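Local coordinates for protein aromatic-amino-acid transaminase TyrB (Burkholderia cenocepacia K56-2Valvano, PDB 4WD2) that probably catalyses the pyridoxal-phosphate-dependent transamination of aromatic amino acids, exchanging an amino group with a 2-oxo acid, at residues Ser129-Ser134 with Phe150-Tyr155; Gln223-Gly228 with Ser320-Arg325. All blocks are in the same frame, centred on the assembly; numbering follows the deposited sequence.

Contact 1: Ser129-Ser134 with Phe150-Tyr155; sequences SQVWLS and FTVNTY
Over one face of the Trp132 indole lies the side chain of Asn153, whose CB sits 3.6 Å from the centroid of the five-membered ring and 20° off its normal, a CH-pi contact. Near the plane of the same indole, Thr154 O meets the edge at Trp132 CD1, 3.4 Å away. The Phe150 ring takes Val131 CG2 over one face, 4.1 Å from its centroid, while Ser129 O lies in plane at the edge, 3.2 Å from Phe150 CD1. Tyr155 carries backbone on a face: Leu133 O and Ser134 CA both stand above it, Ser134 CA 3.7 Å from the ring centroid. Its CG occupies the crowded position between N and carbonyl carbon (chi1 52°), which folds the ring back across the neighbouring strand, and its hydroxyl bonds to Leu184 O on strand 182-186. The backbone ladder identifies these as adjacent parallel strands of a beta-alpha-beta crossover, with helix 141-147 as the connection, in the large sheet of a class I aminotransferase. Four bonds alternate across it, from Val131 N to Thr151 O, Asn153 N to Val131 O, Leu133 N to Asn153 O and Tyr155 N to Leu133 O; the second is shortest, 2.6 Å. On the Trp132 face, Asn153 ND2 donates to Gln130 OE1 at 3.0 Å in the carbonyl plane, the two amides only 27° from coplanar, and a water bridges Gln130 OE1 to Asn153 OD1. Across the other face, Leu133 crosses Val152 at about a right angle, CG to CG1 3.6 Å, under His141 and Phe145 of helix 141-147.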
ATOM      1  N   SER A 129       3.112  15.259  20.322  1.00 15.99           N
ATOM      2  CA  SER A 129       1.655  15.238  20.348  1.00 13.88           C
ATOM      3  C   SER A 129       1.159  13.847  20.680  1.00 13.04           C
ATOM      4  O   SER A 129       1.793  12.860  20.329  1.00 15.17           O
ATOM      5  CB  SER A 129       1.076  15.681  19.006  1.00 13.19           C
ATOM      6  OG  SER A 129       1.427  17.019  18.715  1.00 15.34           O
ATOM      7  N   GLN A 130       0.025  13.763  21.365  1.00 12.49           N
ATOM      8  CA  GLN A 130      -0.609  12.476  21.599  1.00 13.05           C
ATOM      9  C   GLN A 130      -1.920  12.418  20.817  1.00 13.60           C
ATOM     10  O   GLN A 130      -2.376  13.435  20.288  1.00 13.88           O
ATOM     11  CB  GLN A 130      -0.828  12.250  23.095  1.00 12.67           C
ATOM     12  CG  GLN A 130       0.471  12.293  23.882  1.00 14.26           C
ATOM     13  CD  GLN A 130       0.311  11.845  25.314  1.00 14.33           C
ATOM     14  OE1 GLN A 130      -0.770  11.429  25.727  1.00 12.64           O
ATOM     15  NE2 GLN A 130       1.394  11.923  26.085  1.00 16.64           N
ATOM     16  N   VAL A 131      -2.515  11.234  20.722  1.00 13.30           N
ATOM     17  CA  VAL A 131      -3.713  11.058  19.907  1.00 10.83           C
ATOM     18  C   VAL A 131      -4.920  10.725  20.785  1.00 11.23           C
ATOM     19  O   VAL A 131      -4.805   9.953  21.742  1.00 12.00           O
ATOM     20  CB  VAL A 131      -3.498   9.956  18.840  1.00 11.68           C
ATOM     21  CG1 VAL A 131      -4.793   9.634  18.111  1.00 11.86           C
ATOM     22  CG2 VAL A 131      -2.425  10.377  17.827  1.00 11.53           C
ATOM     23  N   TRP A 132      -6.065  11.336  20.477  1.00 11.23           N
ATOM     24  CA  TRP A 132      -7.319  11.059  21.183  1.00 10.79           C
ATOM     25  C   TRP A 132      -8.391  10.533  20.225  1.00 11.60           C
ATOM     26  O   TRP A 132      -8.693  11.179  19.223  1.00 11.01           O
ATOM     27  CB  TRP A 132      -7.836  12.312  21.893  1.00  9.77           C
ATOM     28  CG  TRP A 132      -7.230  12.547  23.249  1.00 11.68           C
ATOM     29  CD1 TRP A 132      -7.772  12.221  24.459  1.00 12.96           C
ATOM     30  CD2 TRP A 132      -5.964  13.150  23.528  1.00 12.52           C
ATOM     31  NE1 TRP A 132      -6.924  12.593  25.476  1.00 14.46           N
ATOM     32  CE2 TRP A 132      -5.806  13.166  24.929  1.00 14.51           C
ATOM     33  CE3 TRP A 132      -4.951  13.687  22.728  1.00 13.33           C
ATOM     34  CZ2 TRP A 132      -4.674  13.697  25.549  1.00 15.46           C
ATOM     35  CZ3 TRP A 132      -3.829  14.216  23.342  1.00 14.78           C
ATOM     36  CH2 TRP A 132      -3.699  14.215  24.739  1.00 16.61           C
ATOM     37  N   LEU A 133      -8.950   9.358  20.529  1.00 11.70           N
ATOM     38  CA  LEU A 133     -10.040   8.763  19.748  0.55 10.72           C
ATOM     39  C   LEU A 133     -11.326   8.703  20.565  1.00 11.10           C
ATOM     40  O   LEU A 133     -11.303   8.845  21.779  1.00 12.48           O
ATOM     41  CB  LEU A 133      -9.696   7.346  19.269  0.55 10.30           C
ATOM     42  CG  LEU A 133      -8.317   6.721  19.459  0.55 10.29           C
ATOM     43  CD1 LEU A 133      -8.388   5.220  19.228  0.55 10.39           C
ATOM     44  CD2 LEU A 133      -7.345   7.332  18.493  0.55 10.76           C
ATOM     45  N   SER A 134     -12.443   8.455  19.894  1.00 10.02           N
ATOM     46  CA  SER A 134     -13.723   8.351  20.575  1.00 10.08           C
ATOM     47  C   SER A 134     -13.824   7.061  21.379  1.00 11.01           C
ATOM     48  O   SER A 134     -13.194   6.055  21.054  1.00  9.19           O
ATOM     49  CB  SER A 134     -14.870   8.433  19.564  1.00  9.89           C
ATOM     50  OG  SER A 134     -14.769   7.404  18.598  1.00 10.80           O
ATOM     51  N   PHE A 150       2.572   6.872  18.402  1.00 14.14           N
ATOM     52  CA  PHE A 150       1.805   7.785  19.250  1.00 13.58           C
ATOM     53  C   PHE A 150       1.232   7.120  20.492  1.00 14.26           C
ATOM     54  O   PHE A 150       0.751   5.985  20.437  1.00 13.90           O
ATOM     55  CB  PHE A 150       0.647   8.415  18.472  1.00 14.02           C
ATOM     56  CG  PHE A 150       1.069   9.466  17.496  1.00 15.18           C
ATOM     57  CD1 PHE A 150       1.410  10.735  17.932  1.00 14.65           C
ATOM     58  CD2 PHE A 150       1.113   9.191  16.138  1.00 15.12           C
ATOM     59  CE1 PHE A 150       1.801  11.705  17.038  1.00 14.05           C
ATOM     60  CE2 PHE A 150       1.501  10.167  15.234  1.00 13.74           C
ATOM     61  CZ  PHE A 150       1.840  11.424  15.689  1.00 13.14           C
ATOM     62  N   THR A 151       1.272   7.846  21.606  1.00 13.51           N
ATOM     63  CA  THR A 151       0.455   7.520  22.766  1.00 13.08           C
ATOM     64  C   THR A 151      -0.996   7.840  22.421  1.00 13.32           C
ATOM     65  O   THR A 151      -1.313   8.942  21.968  1.00 10.69           O
ATOM     66  CB  THR A 151       0.878   8.309  24.013  1.00 13.11           C
ATOM     67  OG1 THR A 151       2.252   8.040  24.310  1.00 13.92           O
ATOM     68  CG2 THR A 151       0.024   7.925  25.204  1.00 12.88           C
ATOM     69  N   VAL A 152      -1.876   6.872  22.626  1.00 14.18           N
ATOM     70  CA  VAL A 152      -3.253   7.012  22.186  1.00 13.03           C
ATOM     71  C   VAL A 152      -4.212   7.006  23.372  1.00 13.67           C
ATOM     72  O   VAL A 152      -4.175   6.108  24.216  1.00 14.61           O
ATOM     73  CB  VAL A 152      -3.634   5.899  21.194  1.00 11.43           C
ATOM     74  CG1 VAL A 152      -5.138   5.837  21.015  1.00 11.25           C
ATOM     75  CG2 VAL A 152      -2.934   6.113  19.857  1.00 10.33           C
ATOM     76  N   ASN A 153      -5.057   8.031  23.424  1.00 13.54           N
ATOM     77  CA  ASN A 153      -6.034   8.193  24.490  1.00 13.32           C
ATOM     78  C   ASN A 153      -7.461   8.261  23.949  1.00 12.59           C
ATOM     79  O   ASN A 153      -7.681   8.238  22.739  1.00  9.89           O
ATOM     80  CB  ASN A 153      -5.722   9.454  25.301  1.00 13.16           C
ATOM     81  CG  ASN A 153      -4.243   9.579  25.641  1.00 13.34           C
ATOM     82  OD1 ASN A 153      -3.737   8.894  26.534  1.00 14.30           O
ATOM     83  ND2 ASN A 153      -3.545  10.468  24.937  1.00 13.26           N
ATOM     84  N   THR A 154      -8.433   8.342  24.853  1.00 14.20           N
ATOM     85  CA  THR A 154      -9.833   8.394  24.454  1.00 13.78           C
ATOM     86  C   THR A 154     -10.537   9.626  25.011  1.00 12.87           C
ATOM     87  O   THR A 154     -10.079  10.232  25.980  1.00 12.92           O
ATOM     88  CB  THR A 154     -10.600   7.133  24.914  1.00 13.85           C
ATOM     89  OG1 THR A 154     -10.774   7.164  26.335  1.00 14.69           O
ATOM     90  CG2 THR A 154      -9.841   5.881  24.540  1.00 14.26           C
ATOM     91  N   TYR A 155     -11.643  10.001  24.377  1.00 12.72           N
ATOM     92  CA  TYR A 155     -12.544  11.011  24.920  1.00 12.72           C
ATOM     93  C   TYR A 155     -13.940  10.395  25.022  1.00 12.39           C
ATOM     94  O   TYR A 155     -14.253   9.457  24.282  1.00 11.90           O
ATOM     95  CB  TYR A 155     -12.549  12.288  24.059  1.00 12.14           C
ATOM     96  CG  TYR A 155     -12.809  12.083  22.580  1.00 11.51           C
ATOM     97  CD1 TYR A 155     -14.098  11.885  22.101  1.00 11.73           C
ATOM     98  CD2 TYR A 155     -11.767  12.129  21.657  1.00 11.05           C
ATOM     99  CE1 TYR A 155     -14.341  11.709  20.739  1.00 11.78           C
ATOM    100  CE2 TYR A 155     -12.002  11.946  20.291  1.00 10.77           C
ATOM    101  CZ  TYR A 155     -13.291  11.738  19.845  1.00 10.27           C
ATOM    102  OH  TYR A 155     -13.538  11.552  18.511  1.00  9.47           O
TER
HETATM  103  O   HOH W   1       2.641  10.431  21.450  1.00 17.33           O
HETATM  104  O   HOH W   2      -1.563   9.439  28.102  1.00 35.18           O

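Contact 2: Gln223-Gly228 with Ser320-Arg325; sequences QGFGAG and SAMCRR
Ser320 opens this turn of helix 309-338 by accepting Arg324 N at its carbonyl, the regular i to i+4 bond. Its OG is bonded to Glu317 O and also receives a weak, bent bond from Arg324 NH1 at 3.4 Å, so the polar end of Ser320 is used along the helix itself. Met322 is the first residue to reach the loop 223-228. Its CG is anti to the carbonyl carbon and its chain bends at chi3 (60°), which sets the methyl CE against the edge of the Phe225 ring, near the ring plane, 3.4 Å from CZ. Leu319 and Ile326 of the same helix also touch Phe225, placing the ring against a hydrophobic strip of the helix. Cys323 carries most of the contact: its CA is 4.8 Å from Phe225 CA, an approach that brings the Cys323 side chain onto the loop backbone. With SG anti to the backbone N (chi1 -170°), the thiol is laid alongside the loop. Cys323 SG and CB each lie 3.4 Å from Gly224 O, and Phe225 C and Gly226 O follow, both 3.6 Å from SG. SG also comes within 4.4 Å of Gly228 N, a buried amide with no partner in the model. No direct polar bond joins the segments, but a water donates to Cys323 O and to Phe225 O, 2.9 Å from each. Arg325 turns to Tyr44 OH and Leu388 O instead. Facing the helix is a compact turn in which Asp232 gathers the amides of Gly224, Gly226 and Ala227. The loop after strand 215-220 thus packs on helix 309-338, consistent with the fold-type I aminotransferases, in which the corresponding long helix links the large and small domains.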
ATOM      1  N   GLN A 223     -18.788   8.506   3.257  1.00  6.81           N
ATOM      2  CA  GLN A 223     -19.440   9.640   2.599  1.00  7.89           C
ATOM      3  C   GLN A 223     -20.514   9.132   1.644  1.00  8.63           C
ATOM      4  O   GLN A 223     -20.222   8.411   0.696  1.00 10.86           O
ATOM      5  CB  GLN A 223     -18.433  10.516   1.839  1.00  6.65           C
ATOM      6  CG  GLN A 223     -19.034  11.848   1.351  1.00  6.16           C
ATOM      7  CD  GLN A 223     -18.089  12.658   0.481  1.00  7.66           C
ATOM      8  OE1 GLN A 223     -17.035  12.174   0.059  1.00  7.48           O
ATOM      9  NE2 GLN A 223     -18.474  13.901   0.199  1.00  9.57           N
ATOM     10  N   GLY A 224     -21.759   9.484   1.925  1.00  8.25           N
ATOM     11  CA  GLY A 224     -22.871   9.082   1.089  1.00 10.19           C
ATOM     12  C   GLY A 224     -23.860   8.175   1.789  1.00 10.43           C
ATOM     13  O   GLY A 224     -24.975   7.993   1.306  1.00 11.70           O
ATOM     14  N   PHE A 225     -23.463   7.622   2.933  1.00 10.25           N
ATOM     15  CA  PHE A 225     -24.307   6.670   3.661  1.00 11.09           C
ATOM     16  C   PHE A 225     -25.119   7.248   4.819  1.00 11.27           C
ATOM     17  O   PHE A 225     -25.874   6.522   5.459  1.00 12.71           O
ATOM     18  CB  PHE A 225     -23.454   5.529   4.213  1.00 11.30           C
ATOM     19  CG  PHE A 225     -23.028   4.537   3.178  1.00 13.08           C
ATOM     20  CD1 PHE A 225     -23.914   3.577   2.714  1.00 14.35           C
ATOM     21  CD2 PHE A 225     -21.747   4.557   2.678  1.00 11.42           C
ATOM     22  CE1 PHE A 225     -23.523   2.663   1.770  1.00 15.00           C
ATOM     23  CE2 PHE A 225     -21.345   3.642   1.734  1.00 13.21           C
ATOM     24  CZ  PHE A 225     -22.228   2.694   1.279  1.00 14.51           C
ATOM     25  N   GLY A 226     -24.961   8.533   5.109  1.00 10.51           N
ATOM     26  CA  GLY A 226     -25.701   9.142   6.202  1.00  9.03           C
ATOM     27  C   GLY A 226     -26.851   9.993   5.699  1.00 10.60           C
ATOM     28  O   GLY A 226     -28.022   9.649   5.888  1.00 11.10           O
ATOM     29  N   ALA A 227     -26.509  11.107   5.060  1.00  9.71           N
ATOM     30  CA  ALA A 227     -27.499  12.036   4.526  1.00 11.05           C
ATOM     31  C   ALA A 227     -27.104  12.552   3.143  1.00 11.65           C
ATOM     32  O   ALA A 227     -27.490  13.651   2.744  1.00 12.73           O
ATOM     33  CB  ALA A 227     -27.694  13.200   5.486  1.00 12.03           C
ATOM     34  N   GLY A 228     -26.338  11.756   2.408  1.00 12.01           N
ATOM     35  CA  GLY A 228     -25.917  12.153   1.077  1.00 10.74           C
ATOM     36  C   GLY A 228     -24.496  12.684   1.099  1.00 10.26           C
ATOM     37  O   GLY A 228     -23.963  13.006   2.159  1.00 10.28           O
ATOM     38  N   SER A 320     -27.171   6.750  -3.373  1.00 12.64           N
ATOM     39  CA  SER A 320     -28.296   7.326  -2.638  1.00 13.95           C
ATOM     40  C   SER A 320     -29.375   6.272  -2.393  1.00 13.38           C
ATOM     41  O   SER A 320     -30.023   6.272  -1.351  1.00 13.42           O
ATOM     42  CB  SER A 320     -28.885   8.528  -3.383  1.00 16.65           C
ATOM     43  OG  SER A 320     -29.638   8.119  -4.512  1.00 19.58           O
ATOM     44  N   ALA A 321     -29.558   5.365  -3.349  1.00 12.53           N
ATOM     45  CA  ALA A 321     -30.478   4.244  -3.164  1.00 10.48           C
ATOM     46  C   ALA A 321     -29.976   3.299  -2.069  1.00  9.64           C
ATOM     47  O   ALA A 321     -30.768   2.746  -1.312  1.00  8.19           O
ATOM     48  CB  ALA A 321     -30.671   3.496  -4.465  1.00 11.29           C
ATOM     49  N   MET A 322     -28.661   3.114  -1.992  1.00 10.77           N
ATOM     50  CA  MET A 322     -28.050   2.345  -0.903  1.00 11.00           C
ATOM     51  C   MET A 322     -28.302   3.024   0.436  1.00 11.16           C
ATOM     52  O   MET A 322     -28.680   2.377   1.413  1.00 12.02           O
ATOM     53  CB  MET A 322     -26.544   2.177  -1.126  1.00 10.13           C
ATOM     54  CG  MET A 322     -26.191   1.264  -2.281  1.00 11.23           C
ATOM     55  SD  MET A 322     -24.509   1.508  -2.875  1.00 16.19           S
ATOM     56  CE  MET A 322     -23.550   1.128  -1.431  1.00 15.55           C
ATOM     57  N   CYS A 323     -28.083   4.332   0.467  1.00  9.18           N
ATOM     58  CA  CYS A 323     -28.349   5.134   1.651  1.00 10.92           C
ATOM     59  C   CYS A 323     -29.802   4.977   2.111  1.00 10.94           C
ATOM     60  O   CYS A 323     -30.063   4.785   3.295  1.00 10.96           O
ATOM     61  CB  CYS A 323     -28.031   6.607   1.367  1.00  9.24           C
ATOM     62  SG  CYS A 323     -28.039   7.688   2.811  1.00 13.21           S
ATOM     63  N   ARG A 324     -30.741   5.043   1.170  1.00 10.87           N
ATOM     64  CA  ARG A 324     -32.157   4.929   1.508  1.00 11.63           C
ATOM     65  C   ARG A 324     -32.551   3.514   1.934  1.00 10.20           C
ATOM     66  O   ARG A 324     -33.435   3.349   2.767  1.00 11.12           O
ATOM     67  CB  ARG A 324     -33.029   5.385   0.330  1.00 13.52           C
ATOM     68  CG  ARG A 324     -33.060   6.899   0.130  1.00 13.83           C
ATOM     69  CD  ARG A 324     -34.160   7.319  -0.838  1.00 16.40           C
ATOM     70  NE  ARG A 324     -34.030   6.667  -2.138  1.00 17.71           N
ATOM     71  CZ  ARG A 324     -33.292   7.140  -3.139  1.00 18.90           C
ATOM     72  NH1 ARG A 324     -32.619   8.275  -2.985  1.00 19.84           N
ATOM     73  NH2 ARG A 324     -33.225   6.482  -4.288  1.00 18.18           N
ATOM     74  N   ARG A 325     -31.901   2.498   1.369  1.00 11.03           N
ATOM     75  CA  ARG A 325     -32.199   1.113   1.744  1.00 10.35           C
ATOM     76  C   ARG A 325     -31.846   0.858   3.208  1.00  8.83           C
ATOM     77  O   ARG A 325     -32.609   0.224   3.926  1.00 10.01           O
ATOM     78  CB  ARG A 325     -31.461   0.113   0.847  1.00 10.69           C
ATOM     79  CG  ARG A 325     -32.107  -1.286   0.847  1.00 10.64           C
ATOM     80  CD  ARG A 325     -31.207  -2.360   0.235  1.00 11.44           C
ATOM     81  NE  ARG A 325     -30.080  -2.681   1.104  1.00 12.45           N
ATOM     82  CZ  ARG A 325     -30.146  -3.500   2.149  1.00 11.41           C
ATOM     83  NH1 ARG A 325     -29.061  -3.725   2.878  1.00  9.44           N
ATOM     84  NH2 ARG A 325     -31.296  -4.093   2.463  1.00 11.14           N
TER
HETATM   85  O   HOH W   3     -28.639   5.579   5.656  1.00 15.32           O

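In the fold
Contacts 1 and 2 lie on opposite sides of the chain's centre, with centres about 30 Å apart and nearest atoms about 16 Å apart, so neither touches the other. The central mixed sheet relates them: strand 131-135 of contact 1 is separated by strand 182-186 from strand 215-220, and the loop of contact 2 follows that last strand. Contact 1 therefore joins strands inside the sheet, whereas contact 2 joins a loop beyond it to helix 309-338. The loop of contact 2 is joined through Gln223 O to Asn255 ND2, next to Lys254, which carries pyridoxal phosphate as a Schiff base; the Ser134-His190 hydrogen bond probably leads contact 1 toward the same pocket.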